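Local coordinates for protein deoxyribodipyrimidine photo-lyase (Oryza sativa Japonica Group, PDB 3UMV) that uses light and a bound FAD to split cyclobutane pyrimidine dimers in ultraviolet-damaged DNA back into separate pyrimidines, at residues 73-78 with 116-121; 180-184 with 343-347; 413-418 with 437-442. All blocks are in the same frame, centred on the assembly; numbering follows the deposited sequence.

Contact 1 of 3, residues 73-78 with 116-121; sequences AFALFP and GGPAEI. With URE (urea), chain M.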
loop_
_atom_site.group_PDB
_atom_site.type_symbol
_atom_site.label_atom_id
_atom_site.label_comp_id
_atom_site.label_asym_id
_atom_site.label_seq_id
_atom_site.Cartn_x
_atom_site.Cartn_y
_atom_site.Cartn_z
ATOM N N ALA A 73 -12.515 -2.341 -15.270
ATOM C CA ALA A 73 -11.592 -1.516 -16.044
ATOM C C ALA A 73 -10.421 -1.085 -15.178
ATOM O O ALA A 73 -10.610 -0.710 -14.025
ATOM C CB ALA A 73 -12.312 -0.286 -16.619
ATOM N N PHE A 74 -9.208 -1.162 -15.725
ATOM C CA PHE A 74 -8.018 -0.710 -15.010
ATOM C C PHE A 74 -7.293 0.337 -15.837
ATOM O O PHE A 74 -7.009 0.112 -17.019
ATOM C CB PHE A 74 -7.064 -1.870 -14.730
ATOM C CG PHE A 74 -5.878 -1.475 -13.906
ATOM C CD1 PHE A 74 -5.915 -1.601 -12.522
ATOM C CD2 PHE A 74 -4.741 -0.943 -14.497
ATOM C CE1 PHE A 74 -4.831 -1.219 -11.755
ATOM C CE2 PHE A 74 -3.652 -0.562 -13.732
ATOM C CZ PHE A 74 -3.690 -0.698 -12.361
ATOM N N ALA A 75 -6.992 1.482 -15.238
ATOM C CA ALA A 75 -6.204 2.505 -15.940
ATOM C C ALA A 75 -4.792 2.591 -15.384
ATOM O O ALA A 75 -4.600 2.880 -14.201
ATOM C CB ALA A 75 -6.884 3.870 -15.853
ATOM N N LEU A 76 -3.800 2.326 -16.232
ATOM C CA LEU A 76 -2.406 2.549 -15.863
ATOM C C LEU A 76 -2.053 4.023 -16.085
ATOM O O LEU A 76 -2.238 4.538 -17.184
ATOM C CB LEU A 76 -1.488 1.674 -16.717
ATOM C CG LEU A 76 -0.012 1.713 -16.301
ATOM C CD1 LEU A 76 0.177 1.034 -14.928
ATOM C CD2 LEU A 76 0.883 1.071 -17.353
ATOM N N PHE A 77 -1.563 4.714 -15.059
ATOM C CA PHE A 77 -1.085 6.080 -15.281
ATOM C C PHE A 77 0.134 6.006 -16.195
ATOM O O PHE A 77 1.046 5.218 -15.965
ATOM C CB PHE A 77 -0.716 6.770 -13.971
ATOM C CG PHE A 77 -1.895 7.081 -13.086
ATOM C CD1 PHE A 77 -2.219 8.391 -12.775
ATOM C CD2 PHE A 77 -2.671 6.066 -12.563
ATOM C CE1 PHE A 77 -3.304 8.680 -11.957
ATOM C CE2 PHE A 77 -3.762 6.351 -11.754
ATOM C CZ PHE A 77 -4.074 7.660 -11.450
ATOM N N PRO A 78 0.159 6.826 -17.247
ATOM C CA PRO A 78 1.291 6.775 -18.177
ATOM C C PRO A 78 2.557 7.439 -17.605
ATOM O O PRO A 78 2.485 8.122 -16.583
ATOM C CB PRO A 78 0.775 7.573 -19.384
ATOM C CG PRO A 78 -0.169 8.560 -18.777
ATOM C CD PRO A 78 -0.869 7.787 -17.669
ATOM N N GLY A 116 -3.438 4.700 -21.399
ATOM C CA GLY A 116 -3.355 6.124 -21.676
ATOM C C GLY A 116 -3.621 7.001 -20.466
ATOM O O GLY A 116 -3.227 8.164 -20.443
ATOM N N GLY A 117 -4.284 6.450 -19.455
ATOM C CA GLY A 117 -4.559 7.196 -18.240
ATOM C C GLY A 117 -6.020 7.110 -17.850
ATOM O O GLY A 117 -6.827 6.548 -18.594
ATOM N N PRO A 118 -6.364 7.660 -16.676
ATOM C CA PRO A 118 -7.730 7.619 -16.141
ATOM C C PRO A 118 -8.798 8.288 -17.024
ATOM O O PRO A 118 -9.966 7.951 -16.871
ATOM C CB PRO A 118 -7.611 8.339 -14.789
ATOM C CG PRO A 118 -6.298 9.061 -14.830
ATOM C CD PRO A 118 -5.415 8.246 -15.717
ATOM N N ALA A 119 -8.424 9.206 -17.913
ATOM C CA ALA A 119 -9.412 9.842 -18.796
ATOM C C ALA A 119 -10.129 8.828 -19.696
ATOM O O ALA A 119 -11.224 9.086 -20.201
ATOM C CB ALA A 119 -8.760 10.937 -19.633
ATOM N N GLU A 120 -9.504 7.674 -19.894
ATOM C CA GLU A 120 -10.107 6.602 -20.678
ATOM C C GLU A 120 -11.305 5.971 -19.954
ATOM O O GLU A 120 -12.169 5.358 -20.583
ATOM C CB GLU A 120 -9.051 5.551 -21.027
ATOM C CG GLU A 120 -8.021 6.059 -22.035
ATOM C CD GLU A 120 -6.845 5.114 -22.229
ATOM O OE1 GLU A 120 -6.097 4.887 -21.254
ATOM O OE2 GLU A 120 -6.663 4.603 -23.357
ATOM N N ILE A 121 -11.354 6.134 -18.634
ATOM C CA ILE A 121 -12.408 5.542 -17.807
ATOM C C ILE A 121 -13.766 6.187 -18.120
ATOM O O ILE A 121 -14.728 5.490 -18.462
ATOM C CB ILE A 121 -12.064 5.653 -16.302
ATOM C CG1 ILE A 121 -10.816 4.823 -15.986
ATOM C CG2 ILE A 121 -13.247 5.239 -15.416
ATOM C CD1 ILE A 121 -11.007 3.325 -16.170
HETATM C C URE M . -1.460 2.738 -11.776
HETATM O O URE M . -2.688 2.756 -11.645
HETATM N N1 URE M . -0.911 3.275 -12.834
HETATM N N2 URE M . -0.686 2.218 -10.852
#
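Loop-to-strand packing without a cross-segment hydrogen bond is the theme here: the end of strand 70-75 and the loop beyond it meet the turn that leads from edge strand 111-114 into helix 120-127, in the N-terminal alpha/beta domain of the photolyase, a Rossmann-like fold. Two neighbouring parallel strands thus have their C-terminal connections laid against each other. Ala73 and Ala75 both direct CB toward the facing segment. Ala73 CB lies 3.9 Å from Ile121 CD1, and Ala75 CB reaches Ile121 CG1 at 4.0 Å and Pro118 CA at 3.9 Å. Further along, Pro118 CG covers one face of the Phe77 ring, 4.2 Å from Phe77 CE1, while Pro78 CD packs on Gly117 CA at 3.8 Å. Gly117 (phi 130°) opens a type I turn, and a CB there would jam against Gly116 O, so glycine is needed; Glu120 N hydrogen-bonds to Gly117 O at 3.2 Å. Phe74 points the opposite way, to the side where urea lies, with N1 2.7 Å from Phe77 N and O 3.2 Å from Ala75 O. Small alanines, prolines and a glycine bring Phe77 CA to 4.7 Å from Gly117 CA, so cohesion between these segments rests on apolar fit.

Contact 2 of 3, residues 180-184 with 343-347; sequences KMEYS and AWEWA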
loop_
_atom_site.group_PDB
_atom_site.type_symbol
_atom_site.label_atom_id
_atom_site.label_comp_id
_atom_site.label_asym_id
_atom_site.label_seq_id
_atom_site.Cartn_x
_atom_site.Cartn_y
_atom_site.Cartn_z
ATOM N N LYS A 180 -11.886 11.813 12.285
ATOM C CA LYS A 180 -10.751 12.735 12.273
ATOM C C LYS A 180 -9.415 12.001 12.248
ATOM O O LYS A 180 -9.372 10.797 12.456
ATOM C CB LYS A 180 -10.818 13.694 13.462
ATOM C CG LYS A 180 -10.673 13.032 14.822
ATOM C CD LYS A 180 -10.545 14.082 15.911
ATOM C CE LYS A 180 -9.818 13.535 17.126
ATOM N NZ LYS A 180 -10.375 12.229 17.560
ATOM N N MET A 181 -8.336 12.727 11.968
ATOM C CA MET A 181 -7.011 12.132 12.046
ATOM C C MET A 181 -6.715 11.833 13.513
ATOM O O MET A 181 -6.892 12.685 14.382
ATOM C CB MET A 181 -5.942 13.053 11.431
ATOM C CG MET A 181 -5.617 14.293 12.222
ATOM S SD MET A 181 -4.243 15.251 11.505
ATOM C CE MET A 181 -5.173 16.398 10.494
ATOM N N GLU A 182 -6.303 10.604 13.799
ATOM C CA GLU A 182 -6.053 10.193 15.174
ATOM C C GLU A 182 -4.612 10.436 15.606
ATOM O O GLU A 182 -3.696 10.368 14.787
ATOM C CB GLU A 182 -6.402 8.716 15.341
ATOM C CG GLU A 182 -7.892 8.422 15.247
ATOM C CD GLU A 182 -8.661 9.037 16.379
ATOM O OE1 GLU A 182 -9.809 9.469 16.144
ATOM O OE2 GLU A 182 -8.116 9.070 17.506
ATOM N N TYR A 183 -4.411 10.713 16.891
ATOM C CA TYR A 183 -3.060 10.968 17.395
ATOM C C TYR A 183 -2.121 9.754 17.271
ATOM O O TYR A 183 -0.951 9.892 16.895
ATOM C CB TYR A 183 -3.091 11.466 18.848
ATOM C CG TYR A 183 -1.703 11.758 19.339
ATOM C CD1 TYR A 183 -0.976 10.803 20.043
ATOM C CD2 TYR A 183 -1.092 12.969 19.049
ATOM C CE1 TYR A 183 0.313 11.063 20.460
ATOM C CE2 TYR A 183 0.195 13.236 19.463
ATOM C CZ TYR A 183 0.898 12.284 20.159
ATOM O OH TYR A 183 2.188 12.555 20.571
ATOM N N SER A 184 -2.632 8.569 17.574
ATOM C CA SER A 184 -1.797 7.376 17.639
ATOM C C SER A 184 -2.568 6.069 17.464
ATOM O O SER A 184 -3.810 6.057 17.354
ATOM C CB SER A 184 -1.080 7.325 18.980
ATOM O OG SER A 184 -2.036 7.121 20.018
ATOM N N ALA A 343 2.989 17.053 10.339
ATOM C CA ALA A 343 3.268 16.551 11.693
ATOM C C ALA A 343 2.498 17.319 12.778
ATOM O O ALA A 343 1.979 18.410 12.546
ATOM C CB ALA A 343 4.778 16.554 12.000
ATOM N N TRP A 344 2.425 16.735 13.971
ATOM C CA TRP A 344 1.747 17.376 15.094
ATOM C C TRP A 344 2.548 18.586 15.596
ATOM O O TRP A 344 3.765 18.627 15.435
ATOM C CB TRP A 344 1.509 16.362 16.219
ATOM C CG TRP A 344 0.062 15.935 16.381
ATOM C CD1 TRP A 344 -0.784 16.288 17.393
ATOM C CD2 TRP A 344 -0.691 15.071 15.515
ATOM N NE1 TRP A 344 -2.014 15.704 17.208
ATOM C CE2 TRP A 344 -1.980 14.952 16.064
ATOM C CE3 TRP A 344 -0.394 14.382 14.339
ATOM C CZ2 TRP A 344 -2.977 14.173 15.473
ATOM C CZ3 TRP A 344 -1.387 13.617 13.746
ATOM C CH2 TRP A 344 -2.661 13.517 14.313
ATOM N N GLU A 345 1.876 19.561 16.208
ATOM C CA GLU A 345 2.552 20.797 16.633
ATOM C C GLU A 345 3.747 20.574 17.572
ATOM O O GLU A 345 4.773 21.244 17.441
ATOM C CB GLU A 345 1.554 21.784 17.255
ATOM C CG GLU A 345 2.117 23.173 17.417
ATOM C CD GLU A 345 1.148 24.125 18.091
ATOM O OE1 GLU A 345 1.414 25.343 18.084
ATOM O OE2 GLU A 345 0.128 23.658 18.634
ATOM N N TRP A 346 3.644 19.620 18.494
ATOM C CA TRP A 346 4.734 19.395 19.436
ATOM C C TRP A 346 5.996 19.005 18.676
ATOM O O TRP A 346 7.092 19.409 19.038
ATOM C CB TRP A 346 4.377 18.312 20.454
ATOM C CG TRP A 346 4.410 16.904 19.913
ATOM C CD1 TRP A 346 3.364 16.207 19.393
ATOM C CD2 TRP A 346 5.548 16.026 19.852
ATOM N NE1 TRP A 346 3.775 14.951 19.004
ATOM C CE2 TRP A 346 5.110 14.819 19.272
ATOM C CE3 TRP A 346 6.894 16.149 20.221
ATOM C CZ2 TRP A 346 5.957 13.740 19.060
ATOM C CZ3 TRP A 346 7.743 15.073 20.008
ATOM C CH2 TRP A 346 7.264 13.882 19.427
ATOM N N ALA A 347 5.815 18.197 17.633
ATOM C CA ALA A 347 6.933 17.657 16.862
ATOM C C ALA A 347 7.524 18.732 15.962
ATOM O O ALA A 347 8.747 18.866 15.829
ATOM C CB ALA A 347 6.491 16.466 16.052
#
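Trp344, the N-cap residue of helix 345-353, leads the second segment into this contact and carries most of that segment's share. Its indole slides between the side chains of Met181 and Tyr183: Met181 SD approaches Trp344 CH2 at 3.7 Å, an oblique Met-aromatic contact, while Tyr183 turns its ring edge to the indole face in a T-shaped pair, with planes at 87° and 4.9 Å between the tyrosine and five-membered ring centroids. The carbonyl between them also closes in, Glu182 O lying 3.3 Å from Trp344 CH2. Two residues on, Trp346 brings NE1 to 3.3 Å from Tyr183 OH, which makes a weak hydrogen bond to Asp446 O, and CD1 to 4.3 Å from Tyr183 CE2. The tyrosine edge therefore meets both indoles. Asn329 of helix 310-333 hydrogen-bonds the backbone of Lys180 and Glu182, and Phe330 of that helix touches Trp344. This aromatic cluster joins the loop between helices 174-177 and 185-193 to the start of helix 345-353 at the protein surface.

Contact 3 of 3, residues 413-418 with 437-442; sequences ALSTAI and CMWSIC. With FAD (flavin-adenine dinucleotide), chain I.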
loop_
_atom_site.group_PDB
_atom_site.type_symbol
_atom_site.label_atom_id
_atom_site.label_comp_id
_atom_site.label_asym_id
_atom_site.label_seq_id
_atom_site.Cartn_x
_atom_site.Cartn_y
_atom_site.Cartn_z
ATOM N N ALA A 413 15.386 15.804 5.204
ATOM C CA ALA A 413 15.435 14.402 5.623
ATOM C C ALA A 413 14.184 13.648 5.158
ATOM O O ALA A 413 14.274 12.558 4.583
ATOM C CB ALA A 413 15.569 14.301 7.143
ATOM N N LEU A 414 13.025 14.248 5.411
ATOM C CA LEU A 414 11.742 13.645 5.052
ATOM C C LEU A 414 11.664 13.419 3.547
ATOM O O LEU A 414 11.255 12.343 3.085
ATOM C CB LEU A 414 10.598 14.547 5.516
ATOM C CG LEU A 414 9.161 14.052 5.454
ATOM C CD1 LEU A 414 8.999 12.770 6.282
ATOM C CD2 LEU A 414 8.258 15.159 5.993
ATOM N N SER A 415 12.071 14.425 2.778
ATOM C CA SER A 415 12.034 14.337 1.318
ATOM C C SER A 415 12.940 13.220 0.812
ATOM O O SER A 415 12.601 12.487 -0.118
ATOM C CB SER A 415 12.460 15.675 0.704
ATOM O OG SER A 415 12.481 15.595 -0.704
ATOM N N THR A 416 14.109 13.096 1.422
ATOM C CA THR A 416 15.064 12.078 0.991
ATOM C C THR A 416 14.585 10.667 1.345
ATOM O O THR A 416 14.658 9.751 0.519
ATOM C CB THR A 416 16.479 12.373 1.538
ATOM O OG1 THR A 416 16.981 13.556 0.902
ATOM C CG2 THR A 416 17.417 11.241 1.224
ATOM N N ALA A 417 14.073 10.500 2.557
ATOM C CA ALA A 417 13.542 9.197 2.983
ATOM C C ALA A 417 12.421 8.737 2.050
ATOM O O ALA A 417 12.375 7.576 1.636
ATOM C CB ALA A 417 13.047 9.262 4.448
ATOM N N ILE A 418 11.502 9.654 1.741
ATOM C CA ILE A 418 10.340 9.336 0.928
ATOM C C ILE A 418 10.791 9.005 -0.481
ATOM O O ILE A 418 10.349 8.034 -1.068
ATOM C CB ILE A 418 9.306 10.517 0.930
ATOM C CG1 ILE A 418 8.608 10.597 2.289
ATOM C CG2 ILE A 418 8.286 10.382 -0.189
ATOM C CD1 ILE A 418 7.736 11.846 2.445
ATOM N N CYS A 437 7.872 7.112 7.282
ATOM C CA CYS A 437 8.881 8.179 7.241
ATOM C C CYS A 437 8.518 9.285 8.227
ATOM O O CYS A 437 9.394 9.797 8.950
ATOM C CB CYS A 437 9.021 8.734 5.820
ATOM S SG CYS A 437 9.750 7.542 4.665
ATOM N N MET A 438 7.228 9.643 8.263
ATOM C CA MET A 438 6.758 10.649 9.211
ATOM C C MET A 438 6.885 10.183 10.663
ATOM O O MET A 438 7.167 10.981 11.546
ATOM C CB MET A 438 5.320 11.065 8.904
ATOM C CG MET A 438 5.157 11.814 7.612
ATOM S SD MET A 438 5.601 13.567 7.729
ATOM C CE MET A 438 4.143 14.219 8.574
ATOM N N TRP A 439 6.660 8.898 10.921
ATOM C CA TRP A 439 6.832 8.408 12.294
ATOM C C TRP A 439 8.291 8.600 12.714
ATOM O O TRP A 439 8.596 9.060 13.813
ATOM C CB TRP A 439 6.446 6.926 12.384
ATOM C CG TRP A 439 6.593 6.323 13.760
ATOM C CD1 TRP A 439 5.618 6.206 14.717
ATOM C CD2 TRP A 439 7.775 5.729 14.320
ATOM N NE1 TRP A 439 6.128 5.594 15.838
ATOM C CE2 TRP A 439 7.446 5.290 15.619
ATOM C CE3 TRP A 439 9.075 5.536 13.853
ATOM C CZ2 TRP A 439 8.375 4.670 16.452
ATOM C CZ3 TRP A 439 10.000 4.912 14.684
ATOM C CH2 TRP A 439 9.642 4.494 15.965
ATOM N N SER A 440 9.197 8.255 11.810
ATOM C CA SER A 440 10.622 8.229 12.110
ATOM C C SER A 440 11.196 9.622 12.287
ATOM O O SER A 440 11.946 9.882 13.229
ATOM C CB SER A 440 11.363 7.512 10.978
ATOM O OG SER A 440 10.884 6.185 10.871
ATOM N N ILE A 441 10.824 10.513 11.383
ATOM C CA ILE A 441 11.518 11.782 11.246
ATOM C C ILE A 441 10.776 12.900 11.997
ATOM O O ILE A 441 11.403 13.821 12.502
ATOM C CB ILE A 441 11.741 12.101 9.741
ATOM C CG1 ILE A 441 12.743 11.093 9.172
ATOM C CG2 ILE A 441 12.220 13.543 9.509
ATOM C CD1 ILE A 441 12.954 11.181 7.688
ATOM N N CYS A 442 9.453 12.770 12.113
ATOM C CA CYS A 442 8.585 13.821 12.658
ATOM C C CYS A 442 7.744 13.348 13.843
ATOM O O CYS A 442 6.838 14.049 14.276
ATOM C CB CYS A 442 7.648 14.371 11.582
ATOM S SG CYS A 442 8.513 15.030 10.197
HETATM P PA FAD I . 4.834 -7.671 8.990
HETATM O O1A FAD I . 5.571 -7.414 10.270
HETATM O O2A FAD I . 4.600 -9.125 8.684
HETATM O O5B FAD I . 3.456 -6.861 9.039
HETATM C C5B FAD I . 2.286 -7.334 8.407
HETATM C C4B FAD I . 1.503 -6.158 7.814
HETATM O O4B FAD I . 1.152 -5.201 8.801
HETATM C C3B FAD I . 2.327 -5.382 6.806
HETATM O O3B FAD I . 2.293 -5.985 5.534
HETATM C C2B FAD I . 1.618 -4.060 6.806
HETATM O O2B FAD I . 0.409 -4.170 6.079
HETATM C C1B FAD I . 1.251 -3.902 8.260
HETATM N N9A FAD I . 2.269 -3.119 8.979
HETATM C C8A FAD I . 3.348 -3.588 9.681
HETATM N N7A FAD I . 4.006 -2.519 10.186
HETATM C C5A FAD I . 3.368 -1.379 9.799
HETATM C C6A FAD I . 3.583 -0.013 10.017
HETATM N N6A FAD I . 4.544 0.432 10.825
HETATM N N1A FAD I . 2.718 0.912 9.474
HETATM C C2A FAD I . 1.641 0.491 8.729
HETATM N N3A FAD I . 1.433 -0.853 8.511
HETATM C C4A FAD I . 2.274 -1.763 9.049
HETATM N N1 FAD I . 4.983 -0.124 4.845
HETATM C C2 FAD I . 4.505 -0.285 3.578
HETATM O O2 FAD I . 3.573 -1.073 3.414
HETATM N N3 FAD I . 5.042 0.439 2.526
HETATM C C4 FAD I . 6.083 1.324 2.741
HETATM O O4 FAD I . 6.563 1.964 1.800
HETATM C C4X FAD I . 6.555 1.488 4.038
HETATM N N5 FAD I . 7.597 2.342 4.316
HETATM C C5X FAD I . 8.040 2.507 5.614
HETATM C C6 FAD I . 9.080 3.404 5.892
HETATM C C7 FAD I . 9.533 3.570 7.204
HETATM C C7M FAD I . 10.644 4.550 7.477
HETATM C C8 FAD I . 8.945 2.825 8.230
HETATM C C8M FAD I . 9.390 2.956 9.656
HETATM C C9 FAD I . 7.926 1.933 7.941
HETATM C C9A FAD I . 7.473 1.777 6.644
HETATM N N10 FAD I . 6.459 0.883 6.366
HETATM C C10 FAD I . 6.009 0.758 5.074
HETATM C "C1'" FAD I . 5.801 0.049 7.456
HETATM C "C2'" FAD I . 6.474 -1.340 7.692
HETATM O "O2'" FAD I . 7.899 -1.290 7.826
HETATM C "C3'" FAD I . 6.144 -2.388 6.613
HETATM O "O3'" FAD I . 4.754 -2.431 6.422
HETATM C "C4'" FAD I . 6.624 -3.797 6.968
HETATM O "O4'" FAD I . 8.026 -3.788 7.162
HETATM C "C5'" FAD I . 6.221 -4.737 5.833
HETATM O "O5'" FAD I . 6.813 -6.013 5.882
HETATM P P FAD I . 5.902 -7.285 6.240
HETATM O O1P FAD I . 4.663 -7.322 5.366
HETATM O O2P FAD I . 6.733 -8.537 6.127
HETATM O O3P FAD I . 5.620 -6.911 7.784
#
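Leu414, in the t,p rotamer, flanks Met438 SD with both methyls, CD2 at 3.6 Å and CD1 at 3.8 Å; CD1 also lies 4.1 Å from Cys437 CB, and CD2 4.2 Å from Cys442 SG. Met438 meets it with all three chi angles near m, folding the thioether back. Ile441, chi1 m and chi2 t, sends CD1 to 3.8 Å from both Ala417 CB and Leu414 CA. The two helices form a roughly antiparallel pair within the all-helical FAD-binding domain of the photolyase fold, with local axes 10.0 Å apart and N-to-C directions at 148°. Ala413 and Ala417 present only methyls, and Ala417 CB packs against Cys437 SG at 3.7 Å, the thiol being in m. Ile418, also m,t, brings CG1 to 4.0 Å from Cys437 CB. Helix 431-442 also lines the flavin pocket, with Cys437 N 3.8 Å from FAD C7M and Ser440 OG 3.8 Å from FAD C8M. The side chain of Trp399, predicted to relay electrons as a tryptophanyl radical, lies about 4 Å from that of Ala417.

Burial separates the three contacts. Contact 3 is core, contact 2 lies at the surface, and contact 1 is partly buried in the alpha/beta domain, its nearest atoms about 17 Å from contact 3 and 24 Å from contact 2. No helix or strand is shared among them, but contacts 2 and 3, with centres 15 Å apart, meet by packing: Ala347 CB lies 3.0 Å from Cys442 O and Ala343 CB 3.6 Å from Cys442 CB, so residues 343-347 rest on the last residue of segment 437-442. Chemistry follows place. Aliphatic and sulfur-bearing side chains interlock beside the flavin, large aromatic rings gather at the surface, and mostly small residues and prolines, with Phe77 and Ile121, serve contact 1.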